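Magnesium transporter, putative (Shewanella oneidensis MR-1, PDB 3KXR) probably moves magnesium or related cations across the membrane; the piece here holds its cystathionine beta-synthase (CBS) domain pair and part of the intracellular MgtE N domain. Local coordinates at the interface of chains A and B. Residues are numbered along the deposited sequence; one frame, centred on the assembly and turned at random. Chains: chain A/B, Magnesium transporter, putative.

Contact 1: the interface of chains A and B. Residues chain A 25-26, 29, 32; chain B 62, 64, 66, 79.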
loop_
_atom_site.group_PDB
_atom_site.type_symbol
_atom_site.label_atom_id
_atom_site.label_comp_id
_atom_site.label_asym_id
_atom_site.label_seq_id
_atom_site.Cartn_x
_atom_site.Cartn_y
_atom_site.Cartn_z
ATOM N N LEU A 25 11.261 -17.268 -11.354
ATOM C CA LEU A 25 10.328 -17.095 -10.236
ATOM C C LEU A 25 8.919 -17.266 -10.762
ATOM O O LEU A 25 8.608 -16.708 -11.801
ATOM C CB LEU A 25 10.455 -15.688 -9.660
ATOM C CG LEU A 25 11.777 -15.372 -8.961
ATOM C CD1 LEU A 25 11.921 -13.866 -8.694
ATOM C CD2 LEU A 25 11.921 -16.181 -7.666
ATOM N N PRO A 26 8.055 -18.003 -10.034
ATOM C CA PRO A 26 6.613 -18.039 -10.305
ATOM C C PRO A 26 5.997 -16.643 -10.245
ATOM O O PRO A 26 6.451 -15.788 -9.449
ATOM C CB PRO A 26 6.052 -18.853 -9.156
ATOM C CG PRO A 26 7.215 -19.451 -8.465
ATOM C CD PRO A 26 8.401 -18.653 -8.763
ATOM N N PHE A 29 4.981 -15.483 -6.872
ATOM C CA PHE A 29 6.036 -14.999 -6.007
ATOM C C PHE A 29 6.347 -13.537 -6.360
ATOM O O PHE A 29 6.517 -12.691 -5.478
ATOM C CB PHE A 29 7.271 -15.894 -6.177
ATOM C CG PHE A 29 8.447 -15.450 -5.392
ATOM C CD1 PHE A 29 8.783 -16.069 -4.208
ATOM C CD2 PHE A 29 9.229 -14.406 -5.838
ATOM C CE1 PHE A 29 9.874 -15.648 -3.457
ATOM C CE2 PHE A 29 10.335 -13.965 -5.077
ATOM C CZ PHE A 29 10.651 -14.596 -3.888
ATOM N N ARG A 32 3.613 -11.308 -4.933
ATOM C CA ARG A 32 3.631 -11.090 -3.489
ATOM C C ARG A 32 4.768 -10.121 -3.156
ATOM O O ARG A 32 4.621 -9.253 -2.300
ATOM C CB ARG A 32 3.769 -12.403 -2.706
ATOM C CG ARG A 32 2.466 -13.254 -2.681
ATOM C CD ARG A 32 2.533 -14.480 -1.704
ATOM N NE ARG A 32 3.886 -15.062 -1.732
ATOM C CZ ARG A 32 4.278 -16.103 -2.484
ATOM N NH1 ARG A 32 3.417 -16.726 -3.295
ATOM N NH2 ARG A 32 5.548 -16.530 -2.422
ATOM N N HIS B 62 4.130 -17.420 3.679
ATOM C CA HIS B 62 4.303 -17.298 2.239
ATOM C C HIS B 62 5.769 -17.106 1.875
ATOM O O HIS B 62 6.139 -17.323 0.729
ATOM C CB HIS B 62 3.505 -16.127 1.665
ATOM C CG HIS B 62 2.008 -16.309 1.698
ATOM N ND1 HIS B 62 1.354 -17.334 1.036
ATOM C CD2 HIS B 62 1.034 -15.567 2.293
ATOM C CE1 HIS B 62 0.048 -17.218 1.229
ATOM N NE2 HIS B 62 -0.171 -16.159 1.994
HETATM N N MSE B 64 9.376 -17.951 1.347
HETATM C CA MSE B 64 10.043 -19.185 1.067
HETATM C C MSE B 64 10.939 -19.076 -0.138
HETATM O O MSE B 64 10.816 -18.197 -0.951
HETATM C CB MSE B 64 8.999 -20.269 0.811
HETATM C CG MSE B 64 8.115 -19.950 -0.368
HETATM SE SE MSE B 64 6.759 -21.316 -0.707
HETATM C CE MSE B 64 5.490 -20.265 -1.838
ATOM N N VAL B 66 11.392 -20.503 -3.564
ATOM C CA VAL B 66 10.706 -21.251 -4.611
ATOM C C VAL B 66 11.224 -20.822 -6.013
ATOM O O VAL B 66 11.519 -19.655 -6.245
ATOM C CB VAL B 66 9.164 -21.059 -4.496
ATOM C CG1 VAL B 66 8.837 -19.577 -4.370
ATOM C CG2 VAL B 66 8.453 -21.688 -5.667
ATOM N N PHE B 79 20.251 -18.328 -4.765
ATOM C CA PHE B 79 19.137 -18.026 -3.866
ATOM C C PHE B 79 19.535 -18.268 -2.410
ATOM O O PHE B 79 19.225 -17.484 -1.508
ATOM C CB PHE B 79 17.927 -18.916 -4.218
ATOM C CG PHE B 79 16.587 -18.209 -4.158
ATOM C CD1 PHE B 79 16.388 -17.091 -3.365
ATOM C CD2 PHE B 79 15.506 -18.718 -4.870
ATOM C CE1 PHE B 79 15.141 -16.479 -3.309
ATOM C CE2 PHE B 79 14.249 -18.123 -4.820
ATOM C CZ PHE B 79 14.054 -17.008 -4.049
#
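The ring of A:Phe29 and the isopropyl group of B:Val66 make the apolar centre of this patch, where the intracellular MgtE N domain of chain A rests against the first CBS domain of chain B. The ring's CD1 corner lies 3.5 Å from methyl CG1 of B:Val66, and the ring and the isopropyl group run antiparallel past one another. A:Phe29 sits on helix 27-36 with CG anti to the backbone N (chi1 177°), which carries the ring off the helix toward chain B. At B:Val66, on strand 66-68, chi1 of 49° splits the two methyls between two partners: CG1 goes to the ring, while CG2 of B:Val66 meets CG of A:Pro26 at 3.8 Å.

Around this centre other apolar groups close in. Within chain A, methyl CD2 of A:Leu25 covers one face of the A:Phe29 ring near its rim, 3.6 Å above the plane, and should limit the ring's freedom to turn. The same methyl is 4.2 Å from CE2 of B:Phe79. The two phenylalanine rings come nearest through CZ of A:Phe29 and CZ of B:Phe79, at 4.2 Å. In the loop just before strand 66-68, the backbone carbonyl of selenomethionine B:Met64 lies near CE1 of A:Phe29.

Toward the polar rim, the side chain of A:Arg32 runs roughly perpendicular to that of B:His62. Its guanidinium plane is inclined by 19° to the imidazole, but NE of A:Arg32 lies 3.6 Å from CB of B:His62, with the CD methylene beside it, so the arm lies against the CB side of the histidine. A bend at chi3 turns the guanidinium back along chain A, so that CA of A:Phe29 lies over one of its faces. NH2 of A:Arg32 lies 3.3 Å from the backbone O of B:His62, near but not counted as a bond. On the way past, this same NH2 comes within 3.8 Å of the terminal methyl CE of B:Met64.

Contact 2: the interface of chains A and B. Residues chain A 21, 24-25; chain B 67, 75, 78-79, 82.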
loop_
_atom_site.group_PDB
_atom_site.type_symbol
_atom_site.label_atom_id
_atom_site.label_comp_id
_atom_site.label_asym_id
_atom_site.label_seq_id
_atom_site.Cartn_x
_atom_site.Cartn_y
_atom_site.Cartn_z
ATOM N N TRP A 21 15.346 -12.214 -12.638
ATOM C CA TRP A 21 14.917 -13.588 -12.401
ATOM C C TRP A 21 13.502 -13.921 -12.858
ATOM O O TRP A 21 12.870 -14.863 -12.346
ATOM C CB TRP A 21 15.084 -13.889 -10.927
ATOM C CG TRP A 21 16.356 -14.539 -10.675
ATOM C CD1 TRP A 21 17.430 -14.604 -11.516
ATOM C CD2 TRP A 21 16.716 -15.242 -9.508
ATOM N NE1 TRP A 21 18.428 -15.320 -10.944
ATOM C CE2 TRP A 21 18.017 -15.731 -9.704
ATOM C CE3 TRP A 21 16.058 -15.528 -8.313
ATOM C CZ2 TRP A 21 18.685 -16.486 -8.742
ATOM C CZ3 TRP A 21 16.722 -16.286 -7.346
ATOM C CH2 TRP A 21 18.019 -16.751 -7.564
ATOM N N TYR A 24 12.519 -17.431 -13.832
ATOM C CA TYR A 24 12.729 -18.501 -12.860
ATOM C C TYR A 24 11.809 -18.442 -11.655
ATOM O O TYR A 24 11.642 -19.428 -10.973
ATOM C CB TYR A 24 14.185 -18.509 -12.373
ATOM C CG TYR A 24 15.205 -18.437 -13.474
ATOM C CD1 TYR A 24 15.337 -19.467 -14.365
ATOM C CD2 TYR A 24 16.042 -17.323 -13.617
ATOM C CE1 TYR A 24 16.264 -19.407 -15.389
ATOM C CE2 TYR A 24 16.978 -17.261 -14.636
ATOM C CZ TYR A 24 17.075 -18.300 -15.521
ATOM O OH TYR A 24 17.988 -18.264 -16.553
ATOM N N LEU A 25 11.261 -17.268 -11.354
ATOM C CA LEU A 25 10.328 -17.095 -10.236
ATOM C C LEU A 25 8.919 -17.266 -10.762
ATOM O O LEU A 25 8.608 -16.708 -11.801
ATOM C CB LEU A 25 10.455 -15.688 -9.660
ATOM C CG LEU A 25 11.777 -15.372 -8.961
ATOM C CD1 LEU A 25 11.921 -13.866 -8.694
ATOM C CD2 LEU A 25 11.921 -16.181 -7.666
ATOM N N LEU B 67 11.360 -21.778 -6.930
ATOM C CA LEU B 67 11.735 -21.492 -8.315
ATOM C C LEU B 67 10.889 -22.357 -9.254
ATOM O O LEU B 67 10.391 -23.429 -8.862
ATOM C CB LEU B 67 13.236 -21.772 -8.527
ATOM C CG LEU B 67 14.290 -20.852 -7.885
ATOM C CD1 LEU B 67 15.677 -21.402 -8.037
ATOM C CD2 LEU B 67 14.203 -19.464 -8.508
ATOM N N GLN B 75 20.800 -20.965 -10.282
ATOM C CA GLN B 75 19.822 -20.104 -9.599
ATOM C C GLN B 75 19.618 -20.510 -8.155
ATOM O O GLN B 75 19.503 -19.664 -7.293
ATOM C CB GLN B 75 18.465 -20.136 -10.300
ATOM C CG GLN B 75 18.403 -19.307 -11.579
ATOM C CD GLN B 75 19.216 -19.925 -12.689
ATOM O OE1 GLN B 75 18.956 -21.060 -13.108
ATOM N NE2 GLN B 75 20.252 -19.210 -13.133
ATOM N N ARG B 78 22.491 -19.429 -5.937
ATOM C CA ARG B 78 22.490 -18.005 -5.714
ATOM C C ARG B 78 21.362 -17.603 -4.738
ATOM O O ARG B 78 21.504 -16.674 -3.947
ATOM C CB ARG B 78 22.372 -17.307 -7.058
ATOM C CG ARG B 78 22.179 -15.848 -6.943
ATOM C CD ARG B 78 22.377 -15.149 -8.261
ATOM N NE ARG B 78 22.289 -13.700 -8.075
ATOM C CZ ARG B 78 21.930 -12.851 -9.029
ATOM N NH1 ARG B 78 21.612 -13.299 -10.235
ATOM N NH2 ARG B 78 21.884 -11.554 -8.782
ATOM N N PHE B 79 20.251 -18.328 -4.765
ATOM C CA PHE B 79 19.137 -18.026 -3.866
ATOM C C PHE B 79 19.535 -18.268 -2.410
ATOM O O PHE B 79 19.225 -17.484 -1.508
ATOM C CB PHE B 79 17.927 -18.916 -4.218
ATOM C CG PHE B 79 16.587 -18.209 -4.158
ATOM C CD1 PHE B 79 16.388 -17.091 -3.365
ATOM C CD2 PHE B 79 15.506 -18.718 -4.870
ATOM C CE1 PHE B 79 15.141 -16.479 -3.309
ATOM C CE2 PHE B 79 14.249 -18.123 -4.820
ATOM C CZ PHE B 79 14.054 -17.008 -4.049
ATOM N N ARG B 82 22.075 -15.504 -1.320
ATOM C CA ARG B 82 21.682 -14.093 -1.319
ATOM C C ARG B 82 20.582 -13.741 -0.320
ATOM O O ARG B 82 20.303 -12.602 -0.112
ATOM C CB ARG B 82 21.195 -13.711 -2.707
ATOM C CG ARG B 82 19.756 -14.205 -2.987
ATOM C CD ARG B 82 19.361 -14.135 -4.458
ATOM N NE ARG B 82 19.497 -12.786 -5.031
ATOM C CZ ARG B 82 19.099 -12.440 -6.260
ATOM N NH1 ARG B 82 18.516 -13.329 -7.076
ATOM N NH2 ARG B 82 19.296 -11.193 -6.679
#
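The loop between helices 15-20 and 27-36 of chain A meets helix 73-82 and strand 66-68 of chain B, with A:Trp21 pushed in among B:Gln75, B:Arg78, B:Phe79 and B:Arg82. The indole is gripped on both faces. On one, CG of B:Gln75 lies near the rim; on the other, B:Arg82 points its NH1 at the six-membered ring of A:Trp21, 3.3 Å from the centroid, in a cation-pi contact. The guanidinium stands almost upright on the indole, 88° between planes, and a bend at chi3 helps direct it there. Behind it, NE of B:Arg78 sits over the centre of the B:Arg82 guanidinium.

The rim of the indole drives into B:Phe79 edge to face: CZ3 of A:Trp21 is 3.7 Å from CD2 of B:Phe79, while CH2 of A:Trp21 comes 3.3 Å from the backbone O of B:Gln75. Farther out, B:Gln75 bends at chi2 (70°) and lays its amide parallel to the A:Tyr24 ring, 7° between planes; its CG is 3.8 Å from the ring centroid in a CH-pi contact. CB of A:Tyr24 packs on methyl CD2 of B:Leu67 at 4.0 Å.

In the fold, the loop between helices 15-20 and 27-36 in the MgtE N domain of chain A thus rests on helix 73-82 and strand 66-68 of the first CBS domain of chain B.

The C-alpha centres of contact 1 and contact 2 are about 9 Å apart, and A:Leu25 and B:Phe79 belong to both, making one continuous surface. Strand 66-68 of chain B also serves both, with B:Val66 facing contact 1 and B:Leu67 facing contact 2. Contact 1 takes in the end of the loop before helix 27-36 of chain A and residues of the helix itself; contact 2 uses that loop, so a shift of that segment would probably disturb both. The full interface lacks exact two-fold symmetry and the deposited assembly holds three copies, so the structure alone does not show whether this pairing occurs in the intact transporter.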